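Local coordinates for nuclease (PDB 4QBN), which probably acts as a magnesium-dependent nuclease of the VRR-NUC family, hydrolysing phosphodiester bonds in nucleic acids, at residues A[10-13]-A[14-18]; A[50-53]-A[54-58]; A[57-60]-A[61-64]; A[65-68]-A[69-72]; A[81-84]-A[85-89]. All coordinates share one frame; numbering follows the deposited sequence.

Contact 1 of 5, residues A[10-13]-A[14-18]; sequences YAKE and RFEAL
One face of the Y10 ring carries R14 CG, which stands 3.8 Å from the ring centroid and only 16° off the normal, a CH-pi contact; the ring also stacks with F82 of helix 82-92. R14 CD then reaches the phenol end, 3.5 Å from Y10 OH, which lies at the edge of the guanidinium. The two planes are 76° apart, so the guanidinium does not stack on the ring. Bent at chi2 and with chi3 at -14°, the R14 chain folds in an unusual, probably strained shape alongside the tyrosine. On the next residue, the F15 ring sets one face over A11 O, with CD2 3.1 Å from that oxygen, and its CE2 meets A11 CB at 4.0 Å. On the flank where K12 and E16 touch V22 of strand 21-27, K12 NZ bonds E16 OE2 at 2.7 Å, a salt bridge on the syn side, somewhat out of the carboxylate plane. Helical bonds such as R14 N to Y10 O (2.9 Å) set this i, i+4 spacing in helix 3-17. A11 and F15 face V85 and I89 of helix 82-92. Y10 OH and R14 NH1 share one acceptor, D86 OD1, so arginine and phenol are pinned together and the aspartate is probably stabilised as an anion.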
# COMPACT_ATOMS: atom_id res chain seq x y z
N TYR A 10 2.90 -9.02 -17.02
CA TYR A 10 3.82 -10.13 -16.72
C TYR A 10 4.19 -10.12 -15.27
O TYR A 10 4.26 -11.17 -14.59
CB TYR A 10 5.08 -9.96 -17.56
CG TYR A 10 6.13 -10.99 -17.31
CD1 TYR A 10 5.99 -12.28 -17.79
CD2 TYR A 10 7.29 -10.65 -16.64
CE1 TYR A 10 6.98 -13.22 -17.61
CE2 TYR A 10 8.31 -11.60 -16.44
CZ TYR A 10 8.13 -12.86 -16.92
OH TYR A 10 9.14 -13.79 -16.72
N ALA A 11 4.44 -8.92 -14.76
CA ALA A 11 4.79 -8.79 -13.37
C ALA A 11 3.61 -9.31 -12.52
O ALA A 11 3.77 -10.06 -11.53
CB ALA A 11 5.12 -7.31 -13.01
N LYS A 12 2.41 -8.89 -12.88
CA LYS A 12 1.25 -9.32 -12.11
C LYS A 12 1.18 -10.82 -12.08
O LYS A 12 0.96 -11.42 -11.04
CB LYS A 12 -0.04 -8.72 -12.70
CG LYS A 12 -1.32 -9.26 -12.07
CD LYS A 12 -2.52 -8.40 -12.55
CE LYS A 12 -3.80 -8.78 -11.87
NZ LYS A 12 -4.19 -10.13 -12.30
N GLU A 13 1.35 -11.46 -13.24
CA GLU A 13 1.30 -12.93 -13.32
C GLU A 13 2.38 -13.67 -12.53
O GLU A 13 2.11 -14.69 -11.87
CB GLU A 13 1.34 -13.35 -14.80
CG GLU A 13 0.06 -12.92 -15.57
CD GLU A 13 0.13 -13.16 -17.07
OE1 GLU A 13 1.26 -13.18 -17.65
OE2 GLU A 13 -0.97 -13.30 -17.68
N ARG A 14 3.60 -13.16 -12.59
CA ARG A 14 4.70 -13.74 -11.80
C ARG A 14 4.45 -13.63 -10.31
O ARG A 14 4.70 -14.57 -9.57
CB ARG A 14 6.02 -13.03 -12.13
CG ARG A 14 6.49 -13.29 -13.58
CD ARG A 14 7.42 -14.52 -13.79
NE ARG A 14 8.02 -15.15 -12.58
CZ ARG A 14 9.34 -15.22 -12.29
NH1 ARG A 14 10.25 -14.66 -13.08
NH2 ARG A 14 9.74 -15.84 -11.19
N PHE A 15 3.96 -12.48 -9.84
CA PHE A 15 3.68 -12.32 -8.42
C PHE A 15 2.51 -13.17 -7.98
O PHE A 15 2.51 -13.71 -6.88
CB PHE A 15 3.36 -10.86 -8.11
CG PHE A 15 4.52 -9.92 -8.38
CD1 PHE A 15 5.81 -10.34 -8.16
CD2 PHE A 15 4.28 -8.61 -8.84
CE1 PHE A 15 6.89 -9.45 -8.38
CE2 PHE A 15 5.36 -7.73 -9.08
CZ PHE A 15 6.66 -8.18 -8.85
N GLU A 16 1.48 -13.25 -8.80
CA GLU A 16 0.35 -14.10 -8.43
C GLU A 16 0.74 -15.58 -8.37
O GLU A 16 0.20 -16.33 -7.54
CB GLU A 16 -0.83 -13.87 -9.37
CG GLU A 16 -1.52 -12.52 -9.12
CD GLU A 16 -2.61 -12.23 -10.16
OE1 GLU A 16 -2.63 -12.95 -11.18
OE2 GLU A 16 -3.45 -11.32 -9.95
N ALA A 17 1.72 -15.99 -9.19
CA ALA A 17 2.26 -17.37 -9.16
C ALA A 17 3.02 -17.71 -7.88
O ALA A 17 3.19 -18.88 -7.56
CB ALA A 17 3.15 -17.63 -10.38
N LEU A 18 3.48 -16.70 -7.15
CA LEU A 18 4.12 -16.87 -5.86
C LEU A 18 3.13 -16.78 -4.71
O LEU A 18 3.54 -16.76 -3.55
CB LEU A 18 5.16 -15.75 -5.66
CG LEU A 18 6.33 -15.76 -6.68
CD1 LEU A 18 7.13 -14.47 -6.52
CD2 LEU A 18 7.20 -16.98 -6.46

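Contact 2 of 5, residues A[50-53]-A[54-58]; sequences VKKD and ENTKP
T56 OG1 donates to D53 OD1 at 2.7 Å, and the amide N55 N bonds the same oxygen at 3.0 Å. The two donors come from opposite faces of the carboxylate, 53° and 47° out of its plane, and clamp OD1 between them. The N55 bond closes an Asx turn inside the type I beta turn D53-T56, whose own bond from T56 N to D53 O is weak at 3.4 Å. D53 CG sits between its backbone N and carbonyl carbon (chi1 70°), which folds the carboxylate back over the turn. K52 NZ adds a weak bond to T56 OG1 and a weak salt bridge to D53 OD2 (3.3 Å). A water donates to both D53 O and T56 O, each at 2.8 Å, and ties the two carbonyls together.

The methyl branch of T56 points to K51 instead: CG2 is 3.4 Å from K51 CE, tighter than usual for carbons, where the lysine chain bends at chi2 and chi3. K51 comes straight off strand 44-50 and pairs its backbone with V79. In PD-(D/E)XK nucleases, the superfamily that includes VRR-NUC domains, the end of this strand is part of the active-site region, so the turn probably borders it. From the turn's second residue, E54 OE2 reaches out to S81 OG. The two donors on OD1, with the nearby K52 ammonium, probably stabilise D53 as an anion; T56 OG1 donates to it and weakly accepts from K52.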
# COMPACT_ATOMS: atom_id res chain seq x y z
N VAL A 50 6.13 0.48 -12.78
CA VAL A 50 6.45 -0.18 -14.03
C VAL A 50 6.63 0.83 -15.15
O VAL A 50 5.78 1.71 -15.32
CB VAL A 50 5.35 -1.18 -14.42
CG1 VAL A 50 5.71 -1.84 -15.75
CG2 VAL A 50 5.15 -2.19 -13.32
N LYS A 51 7.73 0.72 -15.91
CA LYS A 51 8.00 1.64 -17.01
C LYS A 51 8.08 0.90 -18.34
O LYS A 51 8.15 -0.33 -18.39
CB LYS A 51 9.33 2.36 -16.78
CG LYS A 51 9.39 3.16 -15.45
CD LYS A 51 8.17 4.10 -15.27
CE LYS A 51 8.41 5.30 -16.12
NZ LYS A 51 7.48 6.48 -16.01
N LYS A 52 8.10 1.66 -19.43
CA LYS A 52 8.00 1.07 -20.76
C LYS A 52 9.29 0.41 -21.25
O LYS A 52 9.26 -0.42 -22.18
CB LYS A 52 7.55 2.15 -21.76
CG LYS A 52 8.60 3.19 -22.02
CD LYS A 52 8.03 4.36 -22.81
CE LYS A 52 9.07 5.47 -22.89
NZ LYS A 52 10.25 5.09 -23.74
N ASP A 53 10.41 0.84 -20.70
CA ASP A 53 11.73 0.28 -21.06
C ASP A 53 12.75 0.54 -19.97
O ASP A 53 12.44 1.24 -18.99
CB ASP A 53 12.23 0.75 -22.45
CG ASP A 53 12.63 2.24 -22.49
OD1 ASP A 53 13.01 2.83 -21.46
OD2 ASP A 53 12.59 2.82 -23.60
N GLU A 54 13.95 -0.03 -20.13
CA GLU A 54 14.94 0.01 -19.04
C GLU A 54 15.64 1.35 -18.91
O GLU A 54 16.30 1.59 -17.89
CB GLU A 54 15.99 -1.09 -19.21
CG GLU A 54 15.46 -2.52 -19.13
CD GLU A 54 16.59 -3.56 -19.28
OE1 GLU A 54 17.70 -3.15 -19.68
OE2 GLU A 54 16.35 -4.77 -19.04
N ASN A 55 15.45 2.25 -19.88
CA ASN A 55 16.07 3.57 -19.86
C ASN A 55 15.11 4.66 -19.38
O ASN A 55 15.46 5.83 -19.33
CB ASN A 55 16.53 4.00 -21.26
CG ASN A 55 17.78 3.27 -21.74
OD1 ASN A 55 18.66 2.90 -20.96
ND2 ASN A 55 17.88 3.12 -23.06
N THR A 56 13.89 4.29 -19.04
CA THR A 56 12.94 5.31 -18.66
C THR A 56 12.96 5.45 -17.16
O THR A 56 12.58 4.53 -16.44
CB THR A 56 11.50 4.96 -19.16
OG1 THR A 56 11.50 4.90 -20.59
CG2 THR A 56 10.53 6.02 -18.74
N LYS A 57 13.38 6.62 -16.67
CA LYS A 57 13.36 6.87 -15.22
C LYS A 57 11.95 7.32 -14.81
O LYS A 57 11.20 7.90 -15.62
CB LYS A 57 14.36 7.98 -14.87
CG LYS A 57 15.80 7.71 -15.27
CD LYS A 57 16.74 8.76 -14.68
CE LYS A 57 16.65 10.05 -15.45
NZ LYS A 57 16.99 9.74 -16.85
N PRO A 58 11.56 7.05 -13.57
CA PRO A 58 10.30 7.63 -13.06
C PRO A 58 10.39 9.16 -13.08
O PRO A 58 11.50 9.72 -13.14
CB PRO A 58 10.25 7.12 -11.62
CG PRO A 58 11.08 5.84 -11.64
CD PRO A 58 12.20 6.13 -12.60
O HOH W 1 12.86 1.72 -16.26

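Contact 3 of 5, residues A[57-60]-A[61-64]; sequences KPDP and HQLR. With SO4 (sulfate ion), chain C.
The start of helix 60-71 carries one of the two bonds of a capping box, that from the N-cap amide D59 N to the N3 side chain, Q62 OE1, at 2.8 Å. D59 occupies the N-cap position, but its own side chain makes no capping bond, so the exchange runs one way. The amide approaches 30° out of the carbonyl plane of Q62, whose chain is extended beyond CG and reaches back along the chain. P58 CB lies against L63 CD2 at 3.9 Å, joining the residue before the cap to the first turn as a hydrophobic staple, the two side chains crossing at about a right angle. P60 opens the helix as its first residue. The turn is closed by L63 N to D59 O (3.0 Å) and R64 N to P60 O (3.1 Å). This helix is the crossover of the beta-alpha-beta unit between strands 44-50 and 75-79.

The other end of the Q62 amide serves a sulfate, probably from the crystallisation liquor. Q62 NE2 gives a bond of 3.0 Å to its O4, and H61 NE2 adds one of 3.1 Å to the same oxygen. H61 CG stands between backbone N and carbonyl carbon (chi1 67°), which turns the imidazole so that its edge meets the ion while Q62 CG lies over one face, 3.7 Å above the plane. The sulfate also accepts a hydrogen bond from G32 N.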
# COMPACT_ATOMS: atom_id res chain seq x y z
N LYS A 57 13.38 6.62 -16.67
CA LYS A 57 13.36 6.87 -15.22
C LYS A 57 11.95 7.32 -14.81
O LYS A 57 11.20 7.90 -15.62
CB LYS A 57 14.36 7.98 -14.87
CG LYS A 57 15.80 7.71 -15.27
CD LYS A 57 16.74 8.76 -14.68
CE LYS A 57 16.65 10.05 -15.45
NZ LYS A 57 16.99 9.74 -16.85
N PRO A 58 11.56 7.05 -13.57
CA PRO A 58 10.30 7.63 -13.06
C PRO A 58 10.39 9.16 -13.08
O PRO A 58 11.50 9.72 -13.14
CB PRO A 58 10.25 7.12 -11.62
CG PRO A 58 11.08 5.84 -11.64
CD PRO A 58 12.20 6.13 -12.60
N ASP A 59 9.25 9.85 -13.15
CA ASP A 59 9.25 11.32 -13.17
C ASP A 59 9.66 11.85 -11.79
O ASP A 59 9.59 11.13 -10.84
CB ASP A 59 7.85 11.81 -13.52
CG ASP A 59 7.59 11.79 -15.02
OD1 ASP A 59 8.54 11.99 -15.83
OD2 ASP A 59 6.42 11.56 -15.40
N PRO A 60 10.03 13.14 -11.69
CA PRO A 60 10.48 13.71 -10.41
C PRO A 60 9.53 13.52 -9.22
O PRO A 60 10.03 13.21 -8.13
CB PRO A 60 10.60 15.20 -10.72
CG PRO A 60 10.99 15.21 -12.16
CD PRO A 60 10.18 14.11 -12.80
N HIS A 61 8.22 13.70 -9.36
CA HIS A 61 7.38 13.53 -8.17
C HIS A 61 7.35 12.09 -7.75
O HIS A 61 7.17 11.75 -6.54
CB HIS A 61 5.96 14.04 -8.42
CG HIS A 61 5.19 13.24 -9.41
ND1 HIS A 61 5.49 13.26 -10.76
CD2 HIS A 61 4.13 12.41 -9.27
CE1 HIS A 61 4.61 12.51 -11.42
NE2 HIS A 61 3.78 11.98 -10.53
N GLN A 62 7.50 11.22 -8.74
CA GLN A 62 7.53 9.79 -8.40
C GLN A 62 8.81 9.48 -7.64
O GLN A 62 8.81 8.73 -6.64
CB GLN A 62 7.42 8.94 -9.67
CG GLN A 62 6.05 9.00 -10.29
CD GLN A 62 5.99 8.50 -11.71
OE1 GLN A 62 7.01 8.37 -12.40
NE2 GLN A 62 4.77 8.18 -12.15
N LEU A 63 9.93 9.99 -8.13
CA LEU A 63 11.19 9.69 -7.45
C LEU A 63 11.18 10.17 -5.99
O LEU A 63 11.75 9.50 -5.13
CB LEU A 63 12.40 10.31 -8.20
CG LEU A 63 12.75 9.59 -9.52
CD1 LEU A 63 13.86 10.30 -10.31
CD2 LEU A 63 13.13 8.10 -9.26
N ARG A 64 10.63 11.36 -5.73
CA ARG A 64 10.64 11.88 -4.35
C ARG A 64 9.74 11.01 -3.53
O ARG A 64 10.10 10.70 -2.39
CB ARG A 64 10.24 13.39 -4.23
CG ARG A 64 8.92 13.82 -4.85
CD ARG A 64 8.58 15.36 -4.58
NE ARG A 64 7.32 15.81 -5.21
CZ ARG A 64 6.35 16.48 -4.61
NH1 ARG A 64 6.43 16.83 -3.34
NH2 ARG A 64 5.27 16.80 -5.28
S SO4 C . 1.14 9.34 -11.43
O1 SO4 C . 1.22 10.42 -12.43
O2 SO4 C . 0.06 9.68 -10.50
O3 SO4 C . 0.89 8.06 -12.09
O4 SO4 C . 2.40 9.22 -10.72

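Contact 4 of 5, residues A[65-68]-A[69-72]; sequences EHER and FRKR. With SO4 (sulfate ion), chain E.
E65 and F69 meet on the buried side of the helix, which H66 shares: E65 OE2 is 3.4 Å from F69 CE1, with carboxylate and ring planes 50° apart. E65 CG stands anti to N (chi1 -175°) and the chain bends at chi2, which turns the carboxylate along the helix toward the ring. Its OE1 also takes R68 NH1 at 2.8 Å, a salt bridge, while OE2 is held by Y27 and by R23 of the second subunit. Opposite in character is the exposed E67, whose OE2 meets NH1 of the partly exposed R70 at 3.0 Å, in the guanidinium plane but on the anti side of the carboxylate. The R70 guanidinium folds back over CB of the buried H66, and its NH2 donates to a water that also meets H66 ND1. At the helix end R72 NH1 donates to R68 O (2.9 Å) and to sulfate O2 (3.1 Å); K71 NZ adds only a weak bond to the ion.

H66 and F69 pack on V76 of strand 75-79, F69 meets F47 edge-to-face, and R70 NH2 reaches V76 O. R72 NE bonds G19 O of the second subunit, and F69 and R68 pack on its L21 and R23, which places this end of helix 60-71 in the subunit interface.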
# COMPACT_ATOMS: atom_id res chain seq x y z
N GLU A 65 8.61 10.60 -4.10
CA GLU A 65 7.71 9.69 -3.34
C GLU A 65 8.40 8.34 -3.02
O GLU A 65 8.37 7.83 -1.88
CB GLU A 65 6.41 9.47 -4.13
CG GLU A 65 5.36 8.62 -3.35
CD GLU A 65 4.62 9.43 -2.25
OE1 GLU A 65 5.00 10.61 -1.99
OE2 GLU A 65 3.60 8.91 -1.69
N HIS A 66 9.13 7.78 -3.99
CA HIS A 66 9.86 6.51 -3.69
C HIS A 66 10.84 6.73 -2.58
O HIS A 66 11.04 5.87 -1.71
CB HIS A 66 10.65 6.03 -4.93
CG HIS A 66 9.78 5.72 -6.10
ND1 HIS A 66 10.30 5.47 -7.35
CD2 HIS A 66 8.44 5.65 -6.21
CE1 HIS A 66 9.30 5.25 -8.19
NE2 HIS A 66 8.16 5.34 -7.53
N GLU A 67 11.49 7.88 -2.58
CA GLU A 67 12.48 8.07 -1.51
C GLU A 67 11.83 8.28 -0.14
O GLU A 67 12.42 7.89 0.85
CB GLU A 67 13.52 9.12 -1.83
CG GLU A 67 14.69 8.57 -2.76
CD GLU A 67 15.61 7.45 -2.16
OE1 GLU A 67 16.68 7.76 -1.62
OE2 GLU A 67 15.33 6.27 -2.29
N ARG A 68 10.66 8.93 -0.06
CA ARG A 68 9.92 9.05 1.22
C ARG A 68 9.59 7.67 1.77
O ARG A 68 9.63 7.44 3.02
CB ARG A 68 8.59 9.83 1.03
CG ARG A 68 8.75 11.28 0.60
CD ARG A 68 7.35 11.98 0.62
NE ARG A 68 7.44 13.37 0.15
CZ ARG A 68 7.07 13.78 -1.06
NH1 ARG A 68 6.54 12.92 -1.96
NH2 ARG A 68 7.21 15.04 -1.38
N PHE A 69 9.22 6.77 0.87
CA PHE A 69 8.92 5.39 1.26
C PHE A 69 10.21 4.69 1.74
O PHE A 69 10.22 4.02 2.80
CB PHE A 69 8.36 4.58 0.08
CG PHE A 69 6.84 4.70 -0.10
CD1 PHE A 69 6.20 5.94 -0.07
CD2 PHE A 69 6.09 3.55 -0.39
CE1 PHE A 69 4.80 6.00 -0.29
CE2 PHE A 69 4.73 3.63 -0.60
CZ PHE A 69 4.08 4.87 -0.55
N ARG A 70 11.26 4.78 0.95
CA ARG A 70 12.46 3.98 1.26
C ARG A 70 13.19 4.49 2.52
O ARG A 70 13.81 3.69 3.24
CB ARG A 70 13.41 3.94 0.09
CG ARG A 70 12.91 3.19 -1.14
CD ARG A 70 14.11 2.93 -1.98
NE ARG A 70 13.71 2.48 -3.31
CZ ARG A 70 13.68 3.23 -4.39
NH1 ARG A 70 14.12 4.51 -4.35
NH2 ARG A 70 13.25 2.69 -5.54
N LYS A 71 13.14 5.81 2.77
CA LYS A 71 13.72 6.40 4.02
C LYS A 71 13.16 5.74 5.27
O LYS A 71 13.87 5.57 6.27
CB LYS A 71 13.40 7.90 4.11
CG LYS A 71 14.14 8.75 3.12
CD LYS A 71 13.59 10.20 3.09
CE LYS A 71 14.51 11.13 2.31
NZ LYS A 71 14.06 12.55 2.41
N ARG A 72 11.90 5.33 5.19
CA ARG A 72 11.22 4.61 6.27
C ARG A 72 11.35 3.13 6.20
O ARG A 72 10.73 2.42 6.98
CB ARG A 72 9.71 5.01 6.28
CG ARG A 72 9.62 6.55 6.70
CD ARG A 72 8.28 7.19 6.36
NE ARG A 72 8.16 8.52 6.89
CZ ARG A 72 8.51 9.61 6.24
NH1 ARG A 72 9.03 9.50 5.04
NH2 ARG A 72 8.33 10.79 6.77
S SO4 E . 10.20 13.01 4.26
O1 SO4 E . 10.54 14.11 3.35
O2 SO4 E . 8.93 12.38 3.88
O3 SO4 E . 11.30 12.04 4.26
O4 SO4 E . 10.03 13.52 5.62
O HOH W 2 12.94 5.00 -7.60

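Contact 5 of 5, residues A[81-84]-A[85-89]; sequences SFKQ and VDKLI. With SO4 (sulfate ion), chain D.
With chi1 at 64°, S81 OG lies between its backbone N and carbonyl carbon and accepts Q84 N at 3.1 Å, while S81 O takes V85 N at 3.2 Å. S81 is thereby the N-cap of helix 82-92: its hydroxyl serves an amide of the first turn, and its carbonyl opens the normal run of i, i+4 bonds, continued by D86 N to F82 O (3.1 Å) and L88 N to Q84 O (3.0 Å). The hydroxyl has a further partner, E54, outside the helix.

The first amides of the helix, with no carbonyl ahead of them, bind an anion instead. F82 N donates to sulfate O2 at 3.1 Å and K83 N to O4, a helix N-terminus gripping a sulfate that probably came from the crystallisation liquor. V85 and L88 turn their apolar groups to V79 of strand 75-79, and V85 also meets Y10 of helix 3-17. Q84, extended beyond CG, returns its OE1 to G80 N just ahead of the cap. D86 OD1 has its partners, Y10 and R14, on helix 3-17. The approach of K83 NZ to K87 NZ, 3.1 Å, is doubtful for two ammonium groups: one may be unprotonated, or the modelled ends uncertain. At the anion, K83 CB lies 3.3 Å from sulfate O4, the oxygen that K83 N holds at 2.9 Å.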
# COMPACT_ATOMS: atom_id res chain seq x y z
N SER A 81 11.21 -3.96 -17.91
CA SER A 81 11.35 -4.98 -18.95
C SER A 81 11.05 -6.29 -18.29
O SER A 81 11.09 -6.39 -17.07
CB SER A 81 12.78 -5.03 -19.51
OG SER A 81 13.68 -5.43 -18.46
N PHE A 82 10.79 -7.32 -19.08
CA PHE A 82 10.55 -8.65 -18.50
C PHE A 82 11.77 -9.15 -17.73
O PHE A 82 11.66 -9.83 -16.70
CB PHE A 82 10.25 -9.68 -19.59
CG PHE A 82 8.84 -9.61 -20.13
CD1 PHE A 82 8.28 -8.40 -20.51
CD2 PHE A 82 8.08 -10.77 -20.27
CE1 PHE A 82 6.97 -8.33 -21.04
CE2 PHE A 82 6.76 -10.70 -20.78
CZ PHE A 82 6.22 -9.47 -21.17
N LYS A 83 12.96 -8.86 -18.26
CA LYS A 83 14.17 -9.32 -17.59
C LYS A 83 14.29 -8.68 -16.20
O LYS A 83 14.70 -9.35 -15.23
CB LYS A 83 15.38 -8.99 -18.48
CG LYS A 83 16.68 -9.65 -18.04
CD LYS A 83 17.61 -9.71 -19.23
CE LYS A 83 18.91 -10.47 -18.90
NZ LYS A 83 19.87 -9.68 -18.03
N GLN A 84 13.92 -7.41 -16.08
CA GLN A 84 14.01 -6.76 -14.79
C GLN A 84 13.03 -7.35 -13.81
O GLN A 84 13.29 -7.36 -12.62
CB GLN A 84 13.82 -5.24 -14.89
CG GLN A 84 15.11 -4.60 -15.47
CD GLN A 84 15.04 -3.10 -15.58
OE1 GLN A 84 13.97 -2.52 -15.60
NE2 GLN A 84 16.20 -2.45 -15.71
N VAL A 85 11.86 -7.79 -14.28
CA VAL A 85 10.92 -8.44 -13.37
C VAL A 85 11.54 -9.73 -12.84
O VAL A 85 11.50 -10.06 -11.62
CB VAL A 85 9.58 -8.76 -14.09
CG1 VAL A 85 8.67 -9.65 -13.24
CG2 VAL A 85 8.85 -7.45 -14.44
N ASP A 86 12.10 -10.50 -13.75
CA ASP A 86 12.75 -11.77 -13.38
C ASP A 86 13.91 -11.57 -12.39
O ASP A 86 14.02 -12.32 -11.40
CB ASP A 86 13.25 -12.48 -14.63
CG ASP A 86 12.11 -12.95 -15.56
OD1 ASP A 86 10.99 -13.25 -15.07
OD2 ASP A 86 12.36 -13.01 -16.79
N LYS A 87 14.74 -10.54 -12.61
CA LYS A 87 15.88 -10.25 -11.70
C LYS A 87 15.43 -9.78 -10.37
O LYS A 87 16.06 -10.06 -9.37
CB LYS A 87 16.83 -9.22 -12.26
CG LYS A 87 17.64 -9.73 -13.34
CD LYS A 87 18.52 -8.60 -13.83
CE LYS A 87 19.34 -9.06 -15.00
NZ LYS A 87 20.26 -8.00 -15.48
N LEU A 88 14.36 -8.99 -10.34
CA LEU A 88 13.82 -8.54 -9.06
C LEU A 88 13.41 -9.74 -8.20
O LEU A 88 13.72 -9.84 -6.99
CB LEU A 88 12.64 -7.58 -9.30
CG LEU A 88 11.80 -7.25 -8.08
CD1 LEU A 88 12.69 -6.48 -7.07
CD2 LEU A 88 10.54 -6.43 -8.55
N ILE A 89 12.67 -10.67 -8.79
CA ILE A 89 12.26 -11.82 -8.01
C ILE A 89 13.45 -12.67 -7.59
O ILE A 89 13.53 -13.11 -6.43
CB ILE A 89 11.19 -12.62 -8.82
CG1 ILE A 89 9.93 -11.73 -8.91
CG2 ILE A 89 10.92 -13.95 -8.17
CD1 ILE A 89 8.90 -12.30 -9.94
S SO4 D . 12.88 -7.67 -22.29
O1 SO4 D . 13.80 -6.72 -22.94
O2 SO4 D . 11.55 -6.98 -22.10
O3 SO4 D . 12.72 -8.91 -23.05
O4 SO4 D . 13.49 -8.12 -21.05

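Contacts 1 and 5 lie on two packed helices, 3-17 and 82-92, their centres 11 Å apart; a probable hydrogen bond from Y10 OH (2.5 Å) and a salt bridge from R14 NH1 (2.6 Å) both end on D86 OD1. Contact 2 begins at the end of strand 44-50, probably beside the active-site region by analogy with PD-(D/E)XK nucleases. It meets contact 5 through a probable hydrogen bond between E54 OE2 and S81 OG (2.8 Å) and runs into contact 3, sharing K57 and P58. P58 CG touches H66 CE1 of contact 4 at 3.9 Å. Contacts 1 and 4 stand on opposite sides of the chain's centre, about 24 Å between centres. Sulfates sit at contacts 3, 4 and 5.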